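Local coordinates for protein D-galactonate dehydratase family member Dd703_0947 (Dickeya dadantii, PDB 4IHC) that catalyses, with low activity, the magnesium-dependent dehydration of D-mannonate and D-gluconate to 2-dehydro-3-deoxy-D-gluconate, at residues Y173-M178 with D246-V251; Q258-L263 with F269-P274; E278-L283 with I294-L299. All coordinates share one frame; numbering follows the deposited sequence.

Overall arrangement
All three contacts lie in the enolase-like C-terminal barrel domain and follow one another along the chain without nesting or crossing. Contact 1 closes the longest loop, 67 residues from strand 173-178 past helix 219-237 and strand 242-246 to the turn at 246-251. Contact 2 then folds helix 253-263 back onto strand 270-272 across five residues. Contact 3 bridges ten residues, most of them in helix 283-289, and sets the 278-283 segment against strand 294-296. Strands 242-246, 270-272 and 294-296 are successive, mutually parallel neighbours in the barrel sheet, and at or just past their C-terminal ends Asp-246, Glu-272 and Glu-298, one per contact, converge on a single magnesium ion.

Contact 1 (Y173-M178 with D246-V251). With MG (magnesium ion), chain I.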
loop_
_atom_site.group_PDB
_atom_site.type_symbol
_atom_site.label_atom_id
_atom_site.label_comp_id
_atom_site.label_asym_id
_atom_site.label_seq_id
_atom_site.Cartn_x
_atom_site.Cartn_y
_atom_site.Cartn_z
ATOM N N TYR A 173 -4.202 -22.598 32.695
ATOM C CA TYR A 173 -4.852 -22.073 31.511
ATOM C C TYR A 173 -6.020 -22.991 31.206
ATOM O O TYR A 173 -5.924 -24.203 31.360
ATOM C CB TYR A 173 -3.908 -22.082 30.303
ATOM C CG TYR A 173 -2.551 -21.454 30.515
ATOM C CD1 TYR A 173 -1.616 -22.044 31.364
ATOM C CD2 TYR A 173 -2.170 -20.296 29.812
ATOM C CE1 TYR A 173 -0.347 -21.511 31.523
ATOM C CE2 TYR A 173 -0.897 -19.749 29.976
ATOM C CZ TYR A 173 0.004 -20.353 30.842
ATOM O OH TYR A 173 1.268 -19.813 31.029
ATOM N N VAL A 174 -7.123 -22.418 30.756
ATOM C CA VAL A 174 -8.327 -23.187 30.511
ATOM C C VAL A 174 -9.075 -22.582 29.322
ATOM O O VAL A 174 -9.059 -21.387 29.121
ATOM C CB VAL A 174 -9.222 -23.213 31.761
ATOM C CG1 VAL A 174 -8.471 -23.842 32.930
ATOM C CG2 VAL A 174 -9.682 -21.806 32.126
ATOM N N ARG A 175 -9.675 -23.432 28.507
ATOM C CA ARG A 175 -10.542 -23.001 27.417
ATOM C C ARG A 175 -11.973 -23.079 27.961
ATOM O O ARG A 175 -12.373 -24.121 28.430
ATOM C CB ARG A 175 -10.364 -23.968 26.240
ATOM C CG ARG A 175 -11.199 -23.759 24.964
ATOM C CD ARG A 175 -11.012 -25.031 24.141
ATOM N NE ARG A 175 -11.596 -25.080 22.797
ATOM C CZ ARG A 175 -12.732 -25.699 22.482
ATOM N NH1 ARG A 175 -13.148 -25.713 21.219
ATOM N NH2 ARG A 175 -13.469 -26.284 23.426
ATOM N N CYS A 176 -12.725 -21.981 27.883
ATOM C CA CYS A 176 -14.086 -21.897 28.437
ATOM C C CYS A 176 -15.146 -21.747 27.370
ATOM O O CYS A 176 -15.230 -20.686 26.711
ATOM C CB CYS A 176 -14.197 -20.639 29.286
ATOM S SG CYS A 176 -12.736 -20.428 30.295
ATOM N N GLN A 177 -15.979 -22.770 27.227
ATOM C CA GLN A 177 -17.110 -22.713 26.303
ATOM C C GLN A 177 -18.358 -22.971 27.117
ATOM O O GLN A 177 -18.386 -23.896 27.925
ATOM C CB GLN A 177 -16.998 -23.795 25.220
ATOM C CG GLN A 177 -15.650 -23.862 24.530
ATOM C CD GLN A 177 -15.395 -22.664 23.625
ATOM O OE1 GLN A 177 -14.313 -22.057 23.678
ATOM N NE2 GLN A 177 -16.385 -22.315 22.789
ATOM N N MET A 178 -19.385 -22.168 26.898
ATOM C CA MET A 178 -20.689 -22.415 27.500
ATOM C C MET A 178 -21.628 -22.800 26.377
ATOM O O MET A 178 -21.760 -22.046 25.401
ATOM C CB MET A 178 -21.203 -21.144 28.197
ATOM C CG MET A 178 -22.610 -21.252 28.768
ATOM S SD MET A 178 -23.043 -19.796 29.758
ATOM C CE MET A 178 -23.139 -18.495 28.516
ATOM N N ASP A 246 -12.830 -20.353 22.082
ATOM C CA ASP A 246 -12.833 -20.798 20.688
ATOM C C ASP A 246 -14.112 -20.415 19.953
ATOM O O ASP A 246 -15.173 -20.980 20.212
ATOM C CB ASP A 246 -12.707 -22.327 20.666
ATOM C CG ASP A 246 -12.158 -22.865 19.343
ATOM O OD1 ASP A 246 -12.293 -22.186 18.297
ATOM O OD2 ASP A 246 -11.625 -24.004 19.340
ATOM N N VAL A 247 -14.018 -19.453 19.033
ATOM C CA VAL A 247 -15.152 -19.046 18.224
ATOM C C VAL A 247 -15.460 -20.107 17.152
ATOM O O VAL A 247 -16.606 -20.256 16.708
ATOM C CB VAL A 247 -14.901 -17.695 17.542
ATOM C CG1 VAL A 247 -16.080 -17.285 16.673
ATOM C CG2 VAL A 247 -14.582 -16.606 18.562
ATOM N N HIS A 248 -14.430 -20.811 16.699
ATOM C CA HIS A 248 -14.646 -21.999 15.885
ATOM C C HIS A 248 -15.369 -21.671 14.588
ATOM O O HIS A 248 -16.230 -22.442 14.162
ATOM C CB HIS A 248 -15.498 -22.981 16.685
ATOM C CG HIS A 248 -15.261 -24.416 16.348
ATOM N ND1 HIS A 248 -15.635 -24.973 15.146
ATOM C CD2 HIS A 248 -14.737 -25.424 17.081
ATOM C CE1 HIS A 248 -15.328 -26.256 15.141
ATOM N NE2 HIS A 248 -14.779 -26.556 16.303
ATOM N N GLU A 249 -15.042 -20.519 13.990
ATOM C CA GLU A 249 -15.656 -20.020 12.742
ATOM C C GLU A 249 -17.215 -19.961 12.727
ATOM O O GLU A 249 -17.828 -20.068 11.669
ATOM C CB GLU A 249 -15.127 -20.793 11.518
ATOM C CG GLU A 249 -15.728 -22.193 11.393
ATOM C CD GLU A 249 -15.071 -23.055 10.319
ATOM O OE1 GLU A 249 -15.285 -24.292 10.320
ATOM O OE2 GLU A 249 -14.342 -22.510 9.467
ATOM N N ARG A 250 -17.855 -19.744 13.874
ATOM C CA ARG A 250 -19.328 -19.866 13.951
ATOM C C ARG A 250 -20.133 -18.605 13.643
ATOM O O ARG A 250 -21.359 -18.680 13.542
ATOM C CB ARG A 250 -19.768 -20.376 15.324
ATOM C CG ARG A 250 -19.498 -21.849 15.561
ATOM C CD ARG A 250 -20.274 -22.726 14.593
ATOM N NE ARG A 250 -20.018 -24.146 14.840
ATOM C CZ ARG A 250 -20.949 -25.079 15.008
ATOM N NH1 ARG A 250 -22.237 -24.772 14.931
ATOM N NH2 ARG A 250 -20.588 -26.344 15.208
ATOM N N VAL A 251 -19.461 -17.463 13.478
ATOM C CA VAL A 251 -20.154 -16.182 13.283
ATOM C C VAL A 251 -19.600 -15.441 12.049
ATOM O O VAL A 251 -18.533 -15.785 11.542
ATOM C CB VAL A 251 -20.000 -15.293 14.530
ATOM C CG1 VAL A 251 -20.476 -16.025 15.753
ATOM C CG2 VAL A 251 -18.529 -14.931 14.745
HETATM MG MG MG I . -10.488 -24.933 17.950
HETATM O O HOH W 1 -11.164 -23.853 16.390
HETATM O O HOH W 2 -11.736 -26.267 17.639
#
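Arg-175 and Gln-177, two residues apart on one strand, both reach across to Asp-246, the first to its carboxylate and the second to its backbone. The arginine carries its CG anti to the backbone N (chi1 178°) and runs straight out to NE, which brings NH1 to Asp-246 OD2 at 3.0 Å in a nearly straight salt-bridge hydrogen bond. The oxygen lies in the guanidinium plane, but NH1 meets it from above the carboxylate, the two flat groups being turned 87° apart. That same OD2 binds the magnesium ion at 2.0 Å, so metal and arginine share one oxygen, and their two positive charges probably stabilise its negative charge. Asp-246 OD1 instead accepts a hydrogen bond of 2.8 Å from water 1, itself a ligand of the metal. Gln-177 bends at chi2 (-70°), turning its amide onto the aspartate backbone: OE1 takes the N-H of Asp-246 on a lone pair, in its carbonyl plane, at 2.8 Å, while NE2 gives a more tilted bond of 3.1 Å to Asp-246 O. This two-point grip fixes the amide, whose OE1 also lies over the centre of one guanidinium face of Arg-175. His-248, probably a catalytic proton donor/acceptor as in relatives, stands edge-on to the arginine, with CD2 4.4 Å from Arg-175 NH1, inside a type I' turn closed by the bond from Arg-250 N to Val-247 O. Glu-272 and Glu-298 complete the protein ligands of the metal, and Tyr-181 OH also bonds to Asp-246 O. Strand 173-178 runs parallel between strands 145-153 and 242-246, with Cys-176 turned away from segment 246-251 and packed on helix 156-168; Asp-246 ends strand 242-246, and the rest of its segment is the loop into helix 253-263.

Contact 2 (Q258-L263 with F269-P274); sequences QLAKTL and FYLEDP. With MG (magnesium ion), chain I.
Within the beta-alpha-beta unit made by strand 242-246, helix 253-263 and strand 270-272, Leu-271 is the strand residue that meets the returning helix, through Ala-260 and Leu-263. Its two methyls divide the work. CD2 rests against Ala-260, 3.8 Å from both CA and CB of that residue, so the small alanine lets the leucine come right up to the helix backbone. CD1 touches Leu-263 CD1 at 4.2 Å, the two side chains crossing at about a right angle. In Leu-271, chi1 (-178°) sets CG beside the carbonyl carbon and chi2 (62°) then turns the two methyls to their separate partners. The contact is wholly apolar and buried, a piece of the layer between helices and strands in the beta/alpha barrel of the enolase superfamily. Strand alternation sends the next side chain the other way: Glu-272, extended beyond CG, points into the barrel and binds the magnesium ion through OE2 at 1.9 Å. Arg-319 NH2 also hydrogen-bonds to Glu-272 OE2, a second positive partner for that oxygen. Just past the strand, Asp-273 OD2 accepts a hydrogen bond of 2.6 Å from water 1, a metal ligand, and so helps to position that ligand from the second shell. Within the helix, Thr-262 OG1 joins its own N in bonding to Gln-258 O, the hydroxyl at 3.1 Å and above the carbonyl plane. Helix 219-237 flanks Leu-259 and Leu-263, and Lys-261 forms a salt bridge with Glu-264 of a neighbouring subunit.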
loop_
_atom_site.group_PDB
_atom_site.type_symbol
_atom_site.label_atom_id
_atom_site.label_comp_id
_atom_site.label_asym_id
_atom_site.label_seq_id
_atom_site.Cartn_x
_atom_site.Cartn_y
_atom_site.Cartn_z
ATOM N N GLN A 258 -16.463 -7.571 16.436
ATOM C CA GLN A 258 -17.169 -6.960 17.567
ATOM C C GLN A 258 -16.870 -7.755 18.834
ATOM O O GLN A 258 -16.534 -7.185 19.875
ATOM C CB GLN A 258 -18.682 -6.936 17.307
ATOM C CG GLN A 258 -19.463 -6.113 18.314
ATOM C CD GLN A 258 -18.962 -4.680 18.396
ATOM O OE1 GLN A 258 -19.289 -3.845 17.554
ATOM N NE2 GLN A 258 -18.161 -4.389 19.414
ATOM N N LEU A 259 -17.005 -9.075 18.745
ATOM C CA LEU A 259 -16.702 -9.961 19.870
ATOM C C LEU A 259 -15.279 -9.737 20.428
ATOM O O LEU A 259 -15.099 -9.556 21.638
ATOM C CB LEU A 259 -16.902 -11.428 19.452
ATOM C CG LEU A 259 -16.992 -12.445 20.588
ATOM C CD1 LEU A 259 -18.008 -12.007 21.643
ATOM C CD2 LEU A 259 -17.350 -13.823 20.046
ATOM N N ALA A 260 -14.279 -9.751 19.547
ATOM C CA ALA A 260 -12.900 -9.481 19.941
ATOM C C ALA A 260 -12.792 -8.120 20.666
ATOM O O ALA A 260 -12.175 -8.011 21.718
ATOM C CB ALA A 260 -11.987 -9.520 18.729
ATOM N N LYS A 261 -13.431 -7.092 20.137
ATOM C CA LYS A 261 -13.382 -5.782 20.796
ATOM C C LYS A 261 -14.055 -5.803 22.180
ATOM O O LYS A 261 -13.509 -5.282 23.131
ATOM C CB LYS A 261 -13.989 -4.681 19.907
ATOM C CG LYS A 261 -13.110 -4.321 18.716
ATOM C CD LYS A 261 -13.878 -3.512 17.684
ATOM C CE LYS A 261 -13.810 -2.042 18.038
ATOM N NZ LYS A 261 -14.707 -1.229 17.174
ATOM N N THR A 262 -15.213 -6.430 22.288
ATOM C CA THR A 262 -15.938 -6.453 23.546
ATOM C C THR A 262 -15.222 -7.271 24.611
ATOM O O THR A 262 -15.370 -7.013 25.792
ATOM C CB THR A 262 -17.358 -7.031 23.351
ATOM O OG1 THR A 262 -18.057 -6.222 22.406
ATOM C CG2 THR A 262 -18.140 -7.045 24.674
ATOM N N LEU A 263 -14.455 -8.270 24.200
ATOM C CA LEU A 263 -13.806 -9.145 25.172
ATOM C C LEU A 263 -12.498 -8.599 25.727
ATOM O O LEU A 263 -11.922 -9.198 26.635
ATOM C CB LEU A 263 -13.591 -10.521 24.577
ATOM C CG LEU A 263 -14.851 -11.314 24.244
ATOM C CD1 LEU A 263 -14.500 -12.591 23.502
ATOM C CD2 LEU A 263 -15.661 -11.615 25.499
ATOM N N PHE A 269 -6.232 -15.086 26.992
ATOM C CA PHE A 269 -4.925 -15.516 26.524
ATOM C C PHE A 269 -4.942 -15.558 24.991
ATOM O O PHE A 269 -3.983 -15.111 24.324
ATOM C CB PHE A 269 -4.594 -16.888 27.111
ATOM C CG PHE A 269 -3.227 -17.370 26.758
ATOM C CD1 PHE A 269 -2.115 -16.909 27.454
ATOM C CD2 PHE A 269 -3.045 -18.284 25.733
ATOM C CE1 PHE A 269 -0.844 -17.347 27.110
ATOM C CE2 PHE A 269 -1.774 -18.705 25.382
ATOM C CZ PHE A 269 -0.679 -18.257 26.095
ATOM N N TYR A 270 -6.009 -16.143 24.443
ATOM C CA TYR A 270 -6.350 -15.918 23.039
ATOM C C TYR A 270 -7.777 -16.262 22.644
ATOM O O TYR A 270 -8.393 -17.145 23.215
ATOM C CB TYR A 270 -5.361 -16.573 22.083
ATOM C CG TYR A 270 -5.207 -18.093 22.087
ATOM C CD1 TYR A 270 -6.268 -18.948 21.784
ATOM C CD2 TYR A 270 -3.944 -18.670 22.278
ATOM C CE1 TYR A 270 -6.094 -20.350 21.744
ATOM C CE2 TYR A 270 -3.763 -20.043 22.214
ATOM C CZ TYR A 270 -4.836 -20.880 21.944
ATOM O OH TYR A 270 -4.615 -22.239 21.881
ATOM N N LEU A 271 -8.286 -15.527 21.663
ATOM C CA LEU A 271 -9.542 -15.823 21.012
ATOM C C LEU A 271 -9.247 -16.613 19.725
ATOM O O LEU A 271 -8.522 -16.127 18.859
ATOM C CB LEU A 271 -10.258 -14.513 20.698
ATOM C CG LEU A 271 -11.649 -14.588 20.029
ATOM C CD1 LEU A 271 -12.636 -15.305 20.925
ATOM C CD2 LEU A 271 -12.173 -13.194 19.709
ATOM N N GLU A 272 -9.805 -17.818 19.616
ATOM C CA GLU A 272 -9.397 -18.768 18.599
ATOM C C GLU A 272 -10.371 -18.842 17.428
ATOM O O GLU A 272 -11.587 -18.812 17.626
ATOM C CB GLU A 272 -9.249 -20.157 19.240
ATOM C CG GLU A 272 -9.113 -21.281 18.243
ATOM C CD GLU A 272 -8.886 -22.615 18.914
ATOM O OE1 GLU A 272 -8.465 -22.616 20.092
ATOM O OE2 GLU A 272 -9.117 -23.658 18.260
ATOM N N ASP A 273 -9.828 -18.959 16.216
ATOM C CA ASP A 273 -10.646 -19.122 15.000
ATOM C C ASP A 273 -11.824 -18.127 14.873
ATOM O O ASP A 273 -12.957 -18.528 14.695
ATOM C CB ASP A 273 -11.109 -20.586 14.848
ATOM C CG ASP A 273 -9.959 -21.546 14.425
ATOM O OD1 ASP A 273 -8.790 -21.102 14.309
ATOM O OD2 ASP A 273 -10.216 -22.764 14.230
ATOM N N PRO A 274 -11.543 -16.814 14.890
ATOM C CA PRO A 274 -12.617 -15.853 14.652
ATOM C C PRO A 274 -13.169 -15.945 13.227
ATOM O O PRO A 274 -14.312 -15.566 12.991
ATOM C CB PRO A 274 -11.932 -14.487 14.864
ATOM C CG PRO A 274 -10.496 -14.750 14.641
ATOM C CD PRO A 274 -10.257 -16.154 15.145
HETATM MG MG MG I . -10.488 -24.933 17.950
HETATM O O HOH W 1 -11.164 -23.853 16.390
HETATM O O HOH W 2 -11.736 -26.267 17.639
#

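Contact 3 (E278-L283 with I294-L299); sequences ENIDWL and ISMGEL. With MG (magnesium ion), chain I.
Ile-280, Leu-283 and Met-296 form a contact with no ring in it; the flat groups stand on its flanks. The Trp-282 indole has the carbonyl O of Asn-279 in plane at its edge, and a neighbouring subunit supplies two more partners: its Asn-341 O takes the bond from NE1, and its Lys-313 makes a cation-pi contact with the ring. On the far flank the Glu-298 carboxylate binds the magnesium ion through OE1 at 2.3 Å, with OE2 accepting a hydrogen bond of 2.7 Å from water 2, another metal ligand. Between them Met-296 does the packing. Its chain is bent at chi2 (-83°) and again at chi3 (-52°), a hooked shape that presents different atoms to the two partners. CE meets Ile-280 CG2 at 3.9 Å, the two side chains running at a slant to each other. CG and SD meet Leu-283 CD1, at 4.0 Å and 4.1 Å, the leucine and methionine reaching toward each other tip to tip. Backbone bonds from Leu-283 N to Ile-280 O and from Trp-282 N to Asn-279 O keep the 278-283 segment coiled as it enters helix 283-289. Around this core, Glu-278 forms a salt bridge with Arg-105 of another neighbouring subunit, whose Trp-104 NE1 bonds to Glu-298 O. Met-296 packs on the outside of its strand, the chain leaves the strand at Gly-297, and Glu-298 then turns to the magnesium site at the C-terminal end of the barrel strands, as in the enolase superfamily.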
loop_
_atom_site.group_PDB
_atom_site.type_symbol
_atom_site.label_atom_id
_atom_site.label_comp_id
_atom_site.label_asym_id
_atom_site.label_seq_id
_atom_site.Cartn_x
_atom_site.Cartn_y
_atom_site.Cartn_z
ATOM N N GLU A 278 -11.332 -19.787 4.708
ATOM C CA GLU A 278 -11.817 -19.152 3.502
ATOM C C GLU A 278 -11.975 -17.630 3.632
ATOM O O GLU A 278 -12.143 -16.934 2.621
ATOM C CB GLU A 278 -13.144 -19.798 3.078
ATOM C CG GLU A 278 -13.026 -21.266 2.651
ATOM C CD GLU A 278 -13.041 -22.244 3.827
ATOM O OE1 GLU A 278 -13.313 -21.825 4.981
ATOM O OE2 GLU A 278 -12.797 -23.447 3.594
ATOM N N ASN A 279 -11.940 -17.126 4.868
ATOM C CA ASN A 279 -12.200 -15.707 5.145
ATOM C C ASN A 279 -11.025 -14.997 5.811
ATOM O O ASN A 279 -11.217 -13.945 6.435
ATOM C CB ASN A 279 -13.433 -15.529 6.066
ATOM C CG ASN A 279 -14.750 -15.673 5.326
ATOM O OD1 ASN A 279 -15.764 -16.102 5.897
ATOM N ND2 ASN A 279 -14.747 -15.316 4.056
ATOM N N ILE A 280 -9.818 -15.536 5.682
ATOM C CA ILE A 280 -8.695 -14.962 6.427
ATOM C C ILE A 280 -8.429 -13.513 6.061
ATOM O O ILE A 280 -7.815 -12.779 6.825
ATOM C CB ILE A 280 -7.388 -15.745 6.231
ATOM C CG1 ILE A 280 -7.104 -15.944 4.739
ATOM C CG2 ILE A 280 -7.420 -17.064 7.002
ATOM C CD1 ILE A 280 -5.644 -16.199 4.427
ATOM N N ASP A 281 -8.876 -13.082 4.885
ATOM C CA ASP A 281 -8.607 -11.702 4.504
ATOM C C ASP A 281 -9.292 -10.712 5.458
ATOM O O ASP A 281 -8.891 -9.546 5.560
ATOM C CB ASP A 281 -8.982 -11.432 3.036
ATOM C CG ASP A 281 -7.838 -10.762 2.257
ATOM O OD1 ASP A 281 -7.425 -9.624 2.615
ATOM O OD2 ASP A 281 -7.331 -11.394 1.301
ATOM N N TRP A 282 -10.298 -11.177 6.191
ATOM C CA TRP A 282 -11.023 -10.296 7.127
ATOM C C TRP A 282 -10.209 -9.968 8.365
ATOM O O TRP A 282 -10.593 -9.107 9.140
ATOM C CB TRP A 282 -12.344 -10.940 7.542
ATOM C CG TRP A 282 -13.440 -10.785 6.500
ATOM C CD1 TRP A 282 -13.700 -11.623 5.465
ATOM C CD2 TRP A 282 -14.442 -9.755 6.450
ATOM N NE1 TRP A 282 -14.775 -11.170 4.735
ATOM C CE2 TRP A 282 -15.269 -10.037 5.336
ATOM C CE3 TRP A 282 -14.726 -8.622 7.248
ATOM C CZ2 TRP A 282 -16.341 -9.216 4.970
ATOM C CZ3 TRP A 282 -15.809 -7.805 6.891
ATOM C CH2 TRP A 282 -16.595 -8.107 5.757
ATOM N N LEU A 283 -9.090 -10.665 8.564
ATOM C CA LEU A 283 -8.267 -10.405 9.733
ATOM C C LEU A 283 -7.537 -9.077 9.601
ATOM O O LEU A 283 -7.120 -8.499 10.597
ATOM C CB LEU A 283 -7.300 -11.562 10.034
ATOM C CG LEU A 283 -8.055 -12.786 10.569
ATOM C CD1 LEU A 283 -7.193 -14.024 10.550
ATOM C CD2 LEU A 283 -8.541 -12.502 11.986
ATOM N N ILE A 294 -5.146 -13.248 19.061
ATOM C CA ILE A 294 -5.860 -14.121 18.152
ATOM C C ILE A 294 -5.041 -15.355 17.855
ATOM O O ILE A 294 -3.828 -15.281 17.712
ATOM C CB ILE A 294 -6.121 -13.386 16.821
ATOM C CG1 ILE A 294 -6.905 -12.092 17.080
ATOM C CG2 ILE A 294 -6.831 -14.281 15.821
ATOM C CD1 ILE A 294 -8.265 -12.312 17.729
ATOM N N SER A 295 -5.703 -16.498 17.748
ATOM C CA SER A 295 -5.033 -17.676 17.241
ATOM C C SER A 295 -5.835 -18.238 16.089
ATOM O O SER A 295 -7.049 -18.125 16.052
ATOM C CB SER A 295 -4.886 -18.721 18.340
ATOM O OG SER A 295 -6.159 -19.179 18.744
ATOM N N MET A 296 -5.140 -18.844 15.138
ATOM C CA MET A 296 -5.765 -19.398 13.962
ATOM C C MET A 296 -4.966 -20.622 13.578
ATOM O O MET A 296 -3.770 -20.722 13.869
ATOM C CB MET A 296 -5.697 -18.402 12.791
ATOM C CG MET A 296 -6.645 -17.209 12.891
ATOM S SD MET A 296 -8.319 -17.603 12.301
ATOM C CE MET A 296 -7.990 -18.295 10.671
ATOM N N GLY A 297 -5.620 -21.559 12.911
ATOM C CA GLY A 297 -4.858 -22.494 12.127
ATOM C C GLY A 297 -5.114 -23.975 12.262
ATOM O O GLY A 297 -4.525 -24.756 11.502
ATOM N N GLU A 298 -5.966 -24.399 13.193
ATOM C CA GLU A 298 -6.183 -25.839 13.276
ATOM C C GLU A 298 -6.686 -26.403 11.930
ATOM O O GLU A 298 -6.305 -27.514 11.562
ATOM C CB GLU A 298 -7.092 -26.230 14.444
ATOM C CG GLU A 298 -8.538 -25.933 14.177
ATOM C CD GLU A 298 -9.396 -26.184 15.403
ATOM O OE1 GLU A 298 -8.957 -25.841 16.530
ATOM O OE2 GLU A 298 -10.505 -26.722 15.232
ATOM N N LEU A 299 -7.493 -25.627 11.185
ATOM C CA LEU A 299 -7.972 -26.076 9.879
ATOM C C LEU A 299 -6.972 -25.942 8.721
ATOM O O LEU A 299 -7.246 -26.428 7.636
ATOM C CB LEU A 299 -9.269 -25.376 9.471
ATOM C CG LEU A 299 -10.548 -25.891 10.150
ATOM C CD1 LEU A 299 -11.700 -24.933 9.905
ATOM C CD2 LEU A 299 -10.908 -27.285 9.650
HETATM MG MG MG I . -10.488 -24.933 17.950
HETATM O O HOH W 2 -11.736 -26.267 17.639
HETATM O O HOH W 1 -11.164 -23.853 16.390
#